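Local coordinates for protein eukaryotic translation initiation factor 4 gamma 2 (Homo sapiens, PDB 4IUL) that probably supports translation initiation by binding the RNA helicase eIF4A through a MIF4G domain built of HEAT repeats, at residues G28-L33 with A78-R83; V59-V64 with I113-D118; A21-V26 with S52-K57. All blocks are in the same frame, centred on the assembly; numbering follows the deposited sequence.

In the fold
Helix 53-69 supplies a segment to interactions 2 and 3 and packs against interaction 1. Its N-terminal part meets helix 13-31 in interaction 3, and its middle meets helix 107-127 in interaction 2, with centres about 13 Å apart. Interaction 1 joins the end of helix 13-31 to helix 74-87 and lies equally far from each of the others. It touches interaction 2 directly: L30 CD1 packs 3.5 Å from L62 O, and C81 SG 3.8 Å from I63 CG2. Interactions 2 and 3 meet where L62 CD1 comes 3.7 Å from V26 CG1. The bound ion is a sulfate, probably from the crystallisation liquor, held beside interaction 3 by K53, K57 and R110.

Interaction 1 of 3, residues G28-L33 with A78-R83; sequences GILNKL and AQLCLR
L80 reaches across from helix 74-87 and presents one methyl, CD2, to L30, in the last turn of helix 13-31, and L33, just past its end. CD2 of L80 lies 3.9 Å from CD2 of L30, and the two side chains run askew to each other. The same methyl stands 4.4 Å from L33 CD2, a looser approach. The two receiving methyls, L30 CD2 and L33 CD2, are 4.9 Å apart, so L80 CD2 makes a triangle with them. All three side chains are buried and no polar atom takes part; the contact is purely apolar. It is also small, about 88 Å² summed over both sides, in keeping with a backbone separation of 10.0 Å between L30 CA and L80 CA.

In L80, CG is anti to the backbone N (chi1 -174°), which sends it toward segment 28-33, and chi2 (61°) puts CD2 forward. The backbone of 28-33 positions the other two leucines. K32 N still bonds to G28 O at 3.2 Å, but K32 is the first residue to leave helical angles, and L33 N turns back to L30 O at 3.3 Å. This turn brings L33 to the same side as L30.

In the next shell, L30 packs on L62 and I63 of helix 53-69, while L80 packs on C42 and L45 of helix 38-48. L33 also touches L76 and Y77, nearer the start of helix 74-87. N31 OD1 accepts a hydrogen bond from K66 NZ, a further link to helix 53-69. The contact thus joins the C-terminal end of helix 13-31 and the turn after it to helix 74-87, flanked by helices 38-48 and 53-69, within the all-helical HEAT-repeat MIF4G fold.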
loop_
_atom_site.group_PDB
_atom_site.type_symbol
_atom_site.label_atom_id
_atom_site.label_comp_id
_atom_site.label_asym_id
_atom_site.label_seq_id
_atom_site.Cartn_x
_atom_site.Cartn_y
_atom_site.Cartn_z
ATOM N N GLY A 28 -12.861 -7.027 -15.653
ATOM C CA GLY A 28 -13.642 -6.010 -16.345
ATOM C C GLY A 28 -14.172 -4.964 -15.369
ATOM O O GLY A 28 -14.046 -3.763 -15.600
ATOM N N ILE A 29 -14.763 -5.425 -14.270
ATOM C CA ILE A 29 -15.298 -4.540 -13.238
ATOM C C ILE A 29 -14.228 -3.567 -12.722
ATOM O O ILE A 29 -14.467 -2.363 -12.612
ATOM C CB ILE A 29 -15.841 -5.367 -12.048
ATOM C CG1 ILE A 29 -17.060 -6.172 -12.499
ATOM C CG2 ILE A 29 -16.204 -4.451 -10.887
ATOM C CD1 ILE A 29 -17.638 -7.069 -11.422
ATOM N N LEU A 30 -13.051 -4.092 -12.400
ATOM C CA LEU A 30 -11.969 -3.260 -11.904
ATOM C C LEU A 30 -11.556 -2.228 -12.947
ATOM O O LEU A 30 -11.216 -1.095 -12.603
ATOM C CB LEU A 30 -10.758 -4.123 -11.536
ATOM C CG LEU A 30 -10.904 -5.074 -10.349
ATOM C CD1 LEU A 30 -9.643 -5.922 -10.222
ATOM C CD2 LEU A 30 -11.141 -4.273 -9.079
ATOM N N ASN A 31 -11.575 -2.622 -14.218
ATOM C CA ASN A 31 -11.187 -1.706 -15.283
ATOM C C ASN A 31 -12.061 -0.454 -15.332
ATOM O O ASN A 31 -11.545 0.662 -15.413
ATOM C CB ASN A 31 -11.214 -2.398 -16.652
ATOM C CG ASN A 31 -9.979 -3.252 -16.905
ATOM O OD1 ASN A 31 -8.911 -3.010 -16.335
ATOM N ND2 ASN A 31 -10.114 -4.242 -17.785
ATOM N N LYS A 32 -13.376 -0.627 -15.276
ATOM C CA LYS A 32 -14.266 0.526 -15.324
ATOM C C LYS A 32 -14.644 1.111 -13.963
ATOM O O LYS A 32 -15.685 1.751 -13.832
ATOM C CB LYS A 32 -15.534 0.187 -16.122
ATOM C CG LYS A 32 -16.234 -1.118 -15.765
ATOM C CD LYS A 32 -17.212 -1.485 -16.882
ATOM C CE LYS A 32 -17.815 -2.877 -16.731
ATOM N NZ LYS A 32 -18.898 -2.949 -15.709
ATOM N N LEU A 33 -13.789 0.914 -12.961
ATOM C CA LEU A 33 -14.051 1.432 -11.616
ATOM C C LEU A 33 -13.712 2.916 -11.511
ATOM O O LEU A 33 -12.587 3.337 -11.796
ATOM C CB LEU A 33 -13.243 0.657 -10.573
ATOM C CG LEU A 33 -13.461 1.052 -9.110
ATOM C CD1 LEU A 33 -14.885 0.712 -8.691
ATOM C CD2 LEU A 33 -12.461 0.319 -8.226
ATOM N N ALA A 78 -8.592 0.745 -1.956
ATOM C CA ALA A 78 -8.498 0.470 -0.524
ATOM C C ALA A 78 -9.900 0.375 0.078
ATOM O O ALA A 78 -10.150 -0.442 0.964
ATOM C CB ALA A 78 -7.694 1.566 0.180
ATOM N N GLN A 79 -10.810 1.209 -0.417
ATOM C CA GLN A 79 -12.183 1.215 0.069
ATOM C C GLN A 79 -12.885 -0.065 -0.384
ATOM O O GLN A 79 -13.725 -0.617 0.327
ATOM C CB GLN A 79 -12.924 2.442 -0.466
ATOM C CG GLN A 79 -14.181 2.806 0.316
ATOM C CD GLN A 79 -13.895 3.174 1.769
ATOM O OE1 GLN A 79 -13.028 3.999 2.060
ATOM N NE2 GLN A 79 -14.634 2.565 2.687
ATOM N N LEU A 80 -12.530 -0.538 -1.573
ATOM C CA LEU A 80 -13.121 -1.766 -2.097
ATOM C C LEU A 80 -12.703 -2.949 -1.208
ATOM O O LEU A 80 -13.506 -3.838 -0.909
ATOM C CB LEU A 80 -12.661 -1.987 -3.536
ATOM C CG LEU A 80 -13.281 -3.150 -4.306
ATOM C CD1 LEU A 80 -14.793 -2.964 -4.431
ATOM C CD2 LEU A 80 -12.633 -3.212 -5.687
ATOM N N CYS A 81 -11.446 -2.947 -0.772
ATOM C CA CYS A 81 -10.953 -4.012 0.094
ATOM C C CYS A 81 -11.667 -3.986 1.454
ATOM O O CYS A 81 -11.959 -5.041 2.031
ATOM C CB CYS A 81 -9.435 -3.888 0.271
ATOM S SG CYS A 81 -8.479 -4.321 -1.240
ATOM N N LEU A 82 -11.964 -2.787 1.954
ATOM C CA LEU A 82 -12.656 -2.649 3.237
ATOM C C LEU A 82 -14.035 -3.307 3.207
ATOM O O LEU A 82 -14.390 -4.054 4.115
ATOM C CB LEU A 82 -12.811 -1.176 3.610
ATOM C CG LEU A 82 -13.685 -0.870 4.841
ATOM C CD1 LEU A 82 -13.135 -1.586 6.086
ATOM C CD2 LEU A 82 -13.722 0.650 5.071
ATOM N N ARG A 83 -14.810 -3.020 2.164
ATOM C CA ARG A 83 -16.150 -3.583 2.011
ATOM C C ARG A 83 -16.110 -5.111 1.981
ATOM O O ARG A 83 -16.901 -5.780 2.651
ATOM C CB ARG A 83 -16.794 -3.063 0.721
ATOM C CG ARG A 83 -16.749 -1.546 0.571
ATOM C CD ARG A 83 -17.751 -0.822 1.476
ATOM N NE ARG A 83 -19.111 -0.904 0.943
ATOM C CZ ARG A 83 -19.936 -1.928 1.141
ATOM N NH1 ARG A 83 -19.549 -2.966 1.876
ATOM N NH2 ARG A 83 -21.140 -1.928 0.579
#

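Interaction 2 of 3, residues V59-V64 with I113-D118; sequences VILLIV and ISKLQD
I60 and V64, which receive the side chain of K115, are held one helical turn apart by a backbone hydrogen bond from V64 N to I60 O at 3.1 Å, next to the slightly shorter bond of 3.0 Å from I63 N to V59 O. The setting is a helix-helix packing in the HEAT-repeat MIF4G domain, partly buried. Helices 53-69 and 107-127 run in the same general direction here, their local axes inclined by 43° and approaching to 10.5 Å. K115 carries the largest share of the surface buried in this contact, 83 of 206 Å².

The contact rests on the aliphatic part of the lysine. I60 CG2 lies 3.9 Å from K115 CB, and the two side chains pass each other in opposite senses. One turn on, V64 CG2 comes 3.9 Å from K115 CG, its chain crossing that of the lysine at a slant. K115 thus rests against two branched residues spaced by the helical repeat, and no hydrogen bond joins the segments.

Around this strip, I60 also touches F108 and L111, and V64 touches E119, all on helix 107-127, which extends the same interface in both directions. L116, next to K115, packs on F158, I159 and L162 of helix 141-163, its end only approaching 59-64, so helix 107-127 faces two neighbours.

K115 then leaves the buried side. Turns at chi2 (91°) and chi3 (-68°) bend its chain toward exposed L61, whose CD1 methyl sits 3.7 Å from K115 NZ.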
loop_
_atom_site.group_PDB
_atom_site.type_symbol
_atom_site.label_atom_id
_atom_site.label_comp_id
_atom_site.label_asym_id
_atom_site.label_seq_id
_atom_site.Cartn_x
_atom_site.Cartn_y
_atom_site.Cartn_z
ATOM N N VAL A 59 -9.736 -12.798 -6.593
ATOM C CA VAL A 59 -10.199 -11.422 -6.449
ATOM C C VAL A 59 -9.098 -10.530 -5.869
ATOM O O VAL A 59 -8.846 -9.442 -6.378
ATOM C CB VAL A 59 -11.440 -11.342 -5.528
ATOM C CG1 VAL A 59 -11.772 -9.874 -5.218
ATOM C CG2 VAL A 59 -12.624 -12.030 -6.195
ATOM N N ILE A 60 -8.447 -10.993 -4.803
ATOM C CA ILE A 60 -7.369 -10.228 -4.161
ATOM C C ILE A 60 -6.190 -10.038 -5.109
ATOM O O ILE A 60 -5.581 -8.967 -5.157
ATOM C CB ILE A 60 -6.884 -10.930 -2.862
ATOM C CG1 ILE A 60 -7.981 -10.841 -1.792
ATOM C CG2 ILE A 60 -5.597 -10.291 -2.360
ATOM C CD1 ILE A 60 -7.738 -11.714 -0.578
ATOM N N LEU A 61 -5.875 -11.089 -5.859
ATOM C CA LEU A 61 -4.787 -11.040 -6.820
ATOM C C LEU A 61 -5.073 -9.974 -7.885
ATOM O O LEU A 61 -4.194 -9.201 -8.259
ATOM C CB LEU A 61 -4.620 -12.410 -7.494
ATOM C CG LEU A 61 -3.530 -12.470 -8.570
ATOM C CD1 LEU A 61 -2.168 -12.175 -7.923
ATOM C CD2 LEU A 61 -3.523 -13.839 -9.227
ATOM N N LEU A 62 -6.308 -9.926 -8.370
ATOM C CA LEU A 62 -6.668 -8.955 -9.403
ATOM C C LEU A 62 -6.704 -7.508 -8.903
ATOM O O LEU A 62 -6.242 -6.593 -9.597
ATOM C CB LEU A 62 -8.010 -9.346 -10.029
ATOM C CG LEU A 62 -7.971 -10.653 -10.838
ATOM C CD1 LEU A 62 -9.377 -11.057 -11.257
ATOM C CD2 LEU A 62 -7.063 -10.472 -12.065
ATOM N N ILE A 63 -7.232 -7.312 -7.693
ATOM C CA ILE A 63 -7.331 -5.981 -7.094
ATOM C C ILE A 63 -5.941 -5.362 -6.918
ATOM O O ILE A 63 -5.696 -4.221 -7.344
ATOM C CB ILE A 63 -8.056 -6.038 -5.714
ATOM C CG1 ILE A 63 -9.533 -6.384 -5.915
ATOM C CG2 ILE A 63 -7.927 -4.712 -4.991
ATOM C CD1 ILE A 63 -10.339 -6.508 -4.623
ATOM N N VAL A 64 -5.031 -6.108 -6.297
ATOM C CA VAL A 64 -3.677 -5.609 -6.091
ATOM C C VAL A 64 -2.988 -5.374 -7.440
ATOM O O VAL A 64 -2.180 -4.450 -7.580
ATOM C CB VAL A 64 -2.861 -6.583 -5.224
ATOM C CG1 VAL A 64 -1.447 -6.068 -5.052
ATOM C CG2 VAL A 64 -3.529 -6.727 -3.849
ATOM N N ILE A 113 -3.372 -9.410 3.720
ATOM C CA ILE A 113 -2.118 -9.077 4.391
ATOM C C ILE A 113 -0.980 -9.860 3.749
ATOM O O ILE A 113 0.074 -9.307 3.434
ATOM C CB ILE A 113 -2.192 -9.412 5.907
ATOM C CG1 ILE A 113 -3.032 -8.351 6.623
ATOM C CG2 ILE A 113 -0.782 -9.510 6.503
ATOM C CD1 ILE A 113 -3.455 -8.734 8.022
ATOM N N SER A 114 -1.217 -11.154 3.551
ATOM C CA SER A 114 -0.236 -12.046 2.951
ATOM C C SER A 114 0.191 -11.598 1.553
ATOM O O SER A 114 1.376 -11.600 1.239
ATOM C CB SER A 114 -0.803 -13.463 2.887
ATOM O OG SER A 114 0.019 -14.298 2.101
ATOM N N LYS A 115 -0.779 -11.223 0.719
ATOM C CA LYS A 115 -0.495 -10.783 -0.643
ATOM C C LYS A 115 0.358 -9.513 -0.713
ATOM O O LYS A 115 1.293 -9.438 -1.505
ATOM C CB LYS A 115 -1.794 -10.554 -1.423
ATOM C CG LYS A 115 -1.585 -9.967 -2.824
ATOM C CD LYS A 115 -1.445 -11.042 -3.911
ATOM C CE LYS A 115 -0.167 -11.851 -3.808
ATOM N NZ LYS A 115 -0.052 -12.847 -4.920
ATOM N N LEU A 116 0.040 -8.506 0.093
ATOM C CA LEU A 116 0.840 -7.290 0.049
ATOM C C LEU A 116 2.269 -7.515 0.513
ATOM O O LEU A 116 3.189 -6.870 0.025
ATOM C CB LEU A 116 0.167 -6.172 0.833
ATOM C CG LEU A 116 -0.711 -5.476 -0.208
ATOM C CD1 LEU A 116 -2.117 -5.339 0.297
ATOM C CD2 LEU A 116 -0.097 -4.149 -0.582
ATOM N N GLN A 117 2.461 -8.447 1.437
ATOM C CA GLN A 117 3.804 -8.761 1.890
ATOM C C GLN A 117 4.563 -9.291 0.663
ATOM O O GLN A 117 5.750 -9.000 0.478
ATOM C CB GLN A 117 3.754 -9.828 2.988
ATOM C CG GLN A 117 5.118 -10.201 3.570
ATOM C CD GLN A 117 5.915 -8.985 4.014
ATOM O OE1 GLN A 117 5.460 -8.193 4.842
ATOM N NE2 GLN A 117 7.117 -8.831 3.461
ATOM N N ASP A 118 3.861 -10.054 -0.178
ATOM C CA ASP A 118 4.456 -10.625 -1.389
ATOM C C ASP A 118 4.822 -9.563 -2.428
ATOM O O ASP A 118 5.935 -9.565 -2.958
ATOM C CB ASP A 118 3.511 -11.633 -2.054
ATOM C CG ASP A 118 3.187 -12.820 -1.167
ATOM O OD1 ASP A 118 4.084 -13.296 -0.436
ATOM O OD2 ASP A 118 2.028 -13.290 -1.222
#

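Interaction 3 of 3, residues A21-V26 with S52-K57; sequences AIFRKV and SKLILK. With SO4 (sulfate ion), chain D.
F23 has CG anti to its carbonyl carbon (chi1 -70°), a torsion that aims the ring at the backbone of L54 and I55, while I22, with CG1 placed likewise, sends its chain to I55. The contact is a helix-on-helix packing of the HEAT-repeat MIF4G domain: local axes of helices 13-31 and 53-69 lie 11.0 Å apart and inclined by 36°.

The ring meets its partner by its edge. F23 CE2 lies 3.6 Å from I55 O and F23 CZ 3.8 Å from L54 O, both oxygens near the ring plane, so the weakly positive C-H rim probably faces the carbonyls favourably. L54 CD2 adds an apolar touch, 4.1 Å from F23 CZ. On the buried side, I22 CD1 meets I55 CD1 at 3.9 Å, the two chains crossing at about a right angle; V48 of helix 38-48 also packs on I22. An alanine in place of F23 would remove the ring and is likely to open a gap beside L54 and I55, leaving the I22-I55 touch as the main bridge.

On another face of helix 53-69 from the one F23 meets, K53 and K57 hold a sulfate, with R110. K53 NZ donates to its O2 at 3.2 Å; sulfate O4 is gripped twice, by K53 NZ at 3.1 Å and K57 NZ at 3.0 Å.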
loop_
_atom_site.group_PDB
_atom_site.type_symbol
_atom_site.label_atom_id
_atom_site.label_comp_id
_atom_site.label_asym_id
_atom_site.label_seq_id
_atom_site.Cartn_x
_atom_site.Cartn_y
_atom_site.Cartn_z
ATOM N N ALA A 21 -14.303 -17.757 -15.815
ATOM C CA ALA A 21 -15.176 -16.704 -16.344
ATOM C C ALA A 21 -15.441 -15.635 -15.272
ATOM O O ALA A 21 -15.602 -14.452 -15.589
ATOM C CB ALA A 21 -16.504 -17.292 -16.835
ATOM N N ILE A 22 -15.483 -16.050 -14.007
ATOM C CA ILE A 22 -15.709 -15.102 -12.919
ATOM C C ILE A 22 -14.533 -14.141 -12.822
ATOM O O ILE A 22 -14.708 -12.922 -12.675
ATOM C CB ILE A 22 -15.873 -15.813 -11.559
ATOM C CG1 ILE A 22 -17.188 -16.596 -11.529
ATOM C CG2 ILE A 22 -15.865 -14.785 -10.429
ATOM C CD1 ILE A 22 -17.409 -17.381 -10.230
ATOM N N PHE A 23 -13.327 -14.696 -12.912
ATOM C CA PHE A 23 -12.123 -13.890 -12.834
ATOM C C PHE A 23 -12.025 -12.917 -14.007
ATOM O O PHE A 23 -11.554 -11.789 -13.830
ATOM C CB PHE A 23 -10.895 -14.806 -12.746
ATOM C CG PHE A 23 -10.790 -15.546 -11.435
ATOM C CD1 PHE A 23 -10.330 -16.862 -11.390
ATOM C CD2 PHE A 23 -11.162 -14.924 -10.240
ATOM C CE1 PHE A 23 -10.246 -17.555 -10.180
ATOM C CE2 PHE A 23 -11.081 -15.603 -9.019
ATOM C CZ PHE A 23 -10.621 -16.926 -8.989
ATOM N N ARG A 24 -12.469 -13.331 -15.198
ATOM C CA ARG A 24 -12.441 -12.420 -16.351
ATOM C C ARG A 24 -13.439 -11.284 -16.078
ATOM O O ARG A 24 -13.210 -10.126 -16.448
ATOM C CB ARG A 24 -12.823 -13.136 -17.667
ATOM C CG ARG A 24 -11.827 -14.217 -18.139
ATOM C CD ARG A 24 -12.012 -14.597 -19.626
ATOM N NE ARG A 24 -13.314 -15.197 -19.922
ATOM C CZ ARG A 24 -13.659 -16.457 -19.650
ATOM N NH1 ARG A 24 -12.801 -17.286 -19.067
ATOM N NH2 ARG A 24 -14.875 -16.893 -19.966
ATOM N N LYS A 25 -14.545 -11.621 -15.420
ATOM C CA LYS A 25 -15.565 -10.626 -15.089
ATOM C C LYS A 25 -15.051 -9.635 -14.043
ATOM O O LYS A 25 -15.324 -8.433 -14.124
ATOM C CB LYS A 25 -16.813 -11.318 -14.558
ATOM C CG LYS A 25 -17.975 -10.393 -14.260
ATOM C CD LYS A 25 -19.138 -11.220 -13.727
ATOM C CE LYS A 25 -20.490 -10.703 -14.186
ATOM N NZ LYS A 25 -21.543 -11.688 -13.816
ATOM N N VAL A 26 -14.311 -10.137 -13.057
ATOM C CA VAL A 26 -13.774 -9.267 -12.017
ATOM C C VAL A 26 -12.817 -8.246 -12.619
ATOM O O VAL A 26 -12.834 -7.070 -12.243
ATOM C CB VAL A 26 -13.057 -10.080 -10.919
ATOM C CG1 VAL A 26 -12.310 -9.142 -9.969
ATOM C CG2 VAL A 26 -14.079 -10.891 -10.139
ATOM N N SER A 52 -16.309 -18.313 -2.255
ATOM C CA SER A 52 -15.468 -19.266 -1.512
ATOM C C SER A 52 -14.020 -18.803 -1.355
ATOM O O SER A 52 -13.642 -17.736 -1.832
ATOM C CB SER A 52 -15.463 -20.623 -2.221
ATOM O OG SER A 52 -14.768 -20.540 -3.453
ATOM N N LYS A 53 -13.204 -19.623 -0.702
ATOM C CA LYS A 53 -11.804 -19.278 -0.501
ATOM C C LYS A 53 -11.083 -19.087 -1.836
ATOM O O LYS A 53 -10.375 -18.098 -2.039
ATOM C CB LYS A 53 -11.088 -20.361 0.332
ATOM C CG LYS A 53 -9.604 -20.054 0.582
ATOM C CD LYS A 53 -9.027 -20.772 1.815
ATOM C CE LYS A 53 -8.834 -22.264 1.585
ATOM N NZ LYS A 53 -8.030 -22.909 2.668
ATOM N N LEU A 54 -11.268 -20.045 -2.736
ATOM C CA LEU A 54 -10.640 -20.017 -4.053
ATOM C C LEU A 54 -10.956 -18.730 -4.818
ATOM O O LEU A 54 -10.066 -18.106 -5.390
ATOM C CB LEU A 54 -11.086 -21.243 -4.858
ATOM C CG LEU A 54 -10.492 -21.406 -6.259
ATOM C CD1 LEU A 54 -10.435 -22.893 -6.617
ATOM C CD2 LEU A 54 -11.322 -20.609 -7.276
ATOM N N ILE A 55 -12.221 -18.333 -4.823
ATOM C CA ILE A 55 -12.620 -17.120 -5.514
ATOM C C ILE A 55 -12.024 -15.893 -4.824
ATOM O O ILE A 55 -11.629 -14.934 -5.497
ATOM C CB ILE A 55 -14.162 -17.022 -5.594
ATOM C CG1 ILE A 55 -14.676 -18.052 -6.605
ATOM C CG2 ILE A 55 -14.592 -15.637 -6.006
ATOM C CD1 ILE A 55 -16.175 -18.168 -6.665
ATOM N N LEU A 56 -11.947 -15.920 -3.491
ATOM C CA LEU A 56 -11.359 -14.793 -2.756
ATOM C C LEU A 56 -9.887 -14.587 -3.148
ATOM O O LEU A 56 -9.440 -13.446 -3.345
ATOM C CB LEU A 56 -11.456 -15.014 -1.239
ATOM C CG LEU A 56 -12.833 -14.951 -0.571
ATOM C CD1 LEU A 56 -12.685 -15.182 0.939
ATOM C CD2 LEU A 56 -13.473 -13.593 -0.841
ATOM N N LYS A 57 -9.140 -15.685 -3.274
ATOM C CA LYS A 57 -7.720 -15.601 -3.639
ATOM C C LYS A 57 -7.491 -14.891 -4.969
ATOM O O LYS A 57 -6.558 -14.101 -5.099
ATOM C CB LYS A 57 -7.078 -16.992 -3.716
ATOM C CG LYS A 57 -6.844 -17.675 -2.373
ATOM C CD LYS A 57 -6.187 -19.040 -2.575
ATOM C CE LYS A 57 -5.945 -19.726 -1.253
ATOM N NZ LYS A 57 -5.419 -21.090 -1.450
HETATM S S SO4 D . -4.640 -21.304 2.357
HETATM O O1 SO4 D . -3.458 -22.017 2.873
HETATM O O2 SO4 D . -5.590 -21.060 3.457
HETATM O O3 SO4 D . -4.215 -20.020 1.778
HETATM O O4 SO4 D . -5.295 -22.123 1.320
#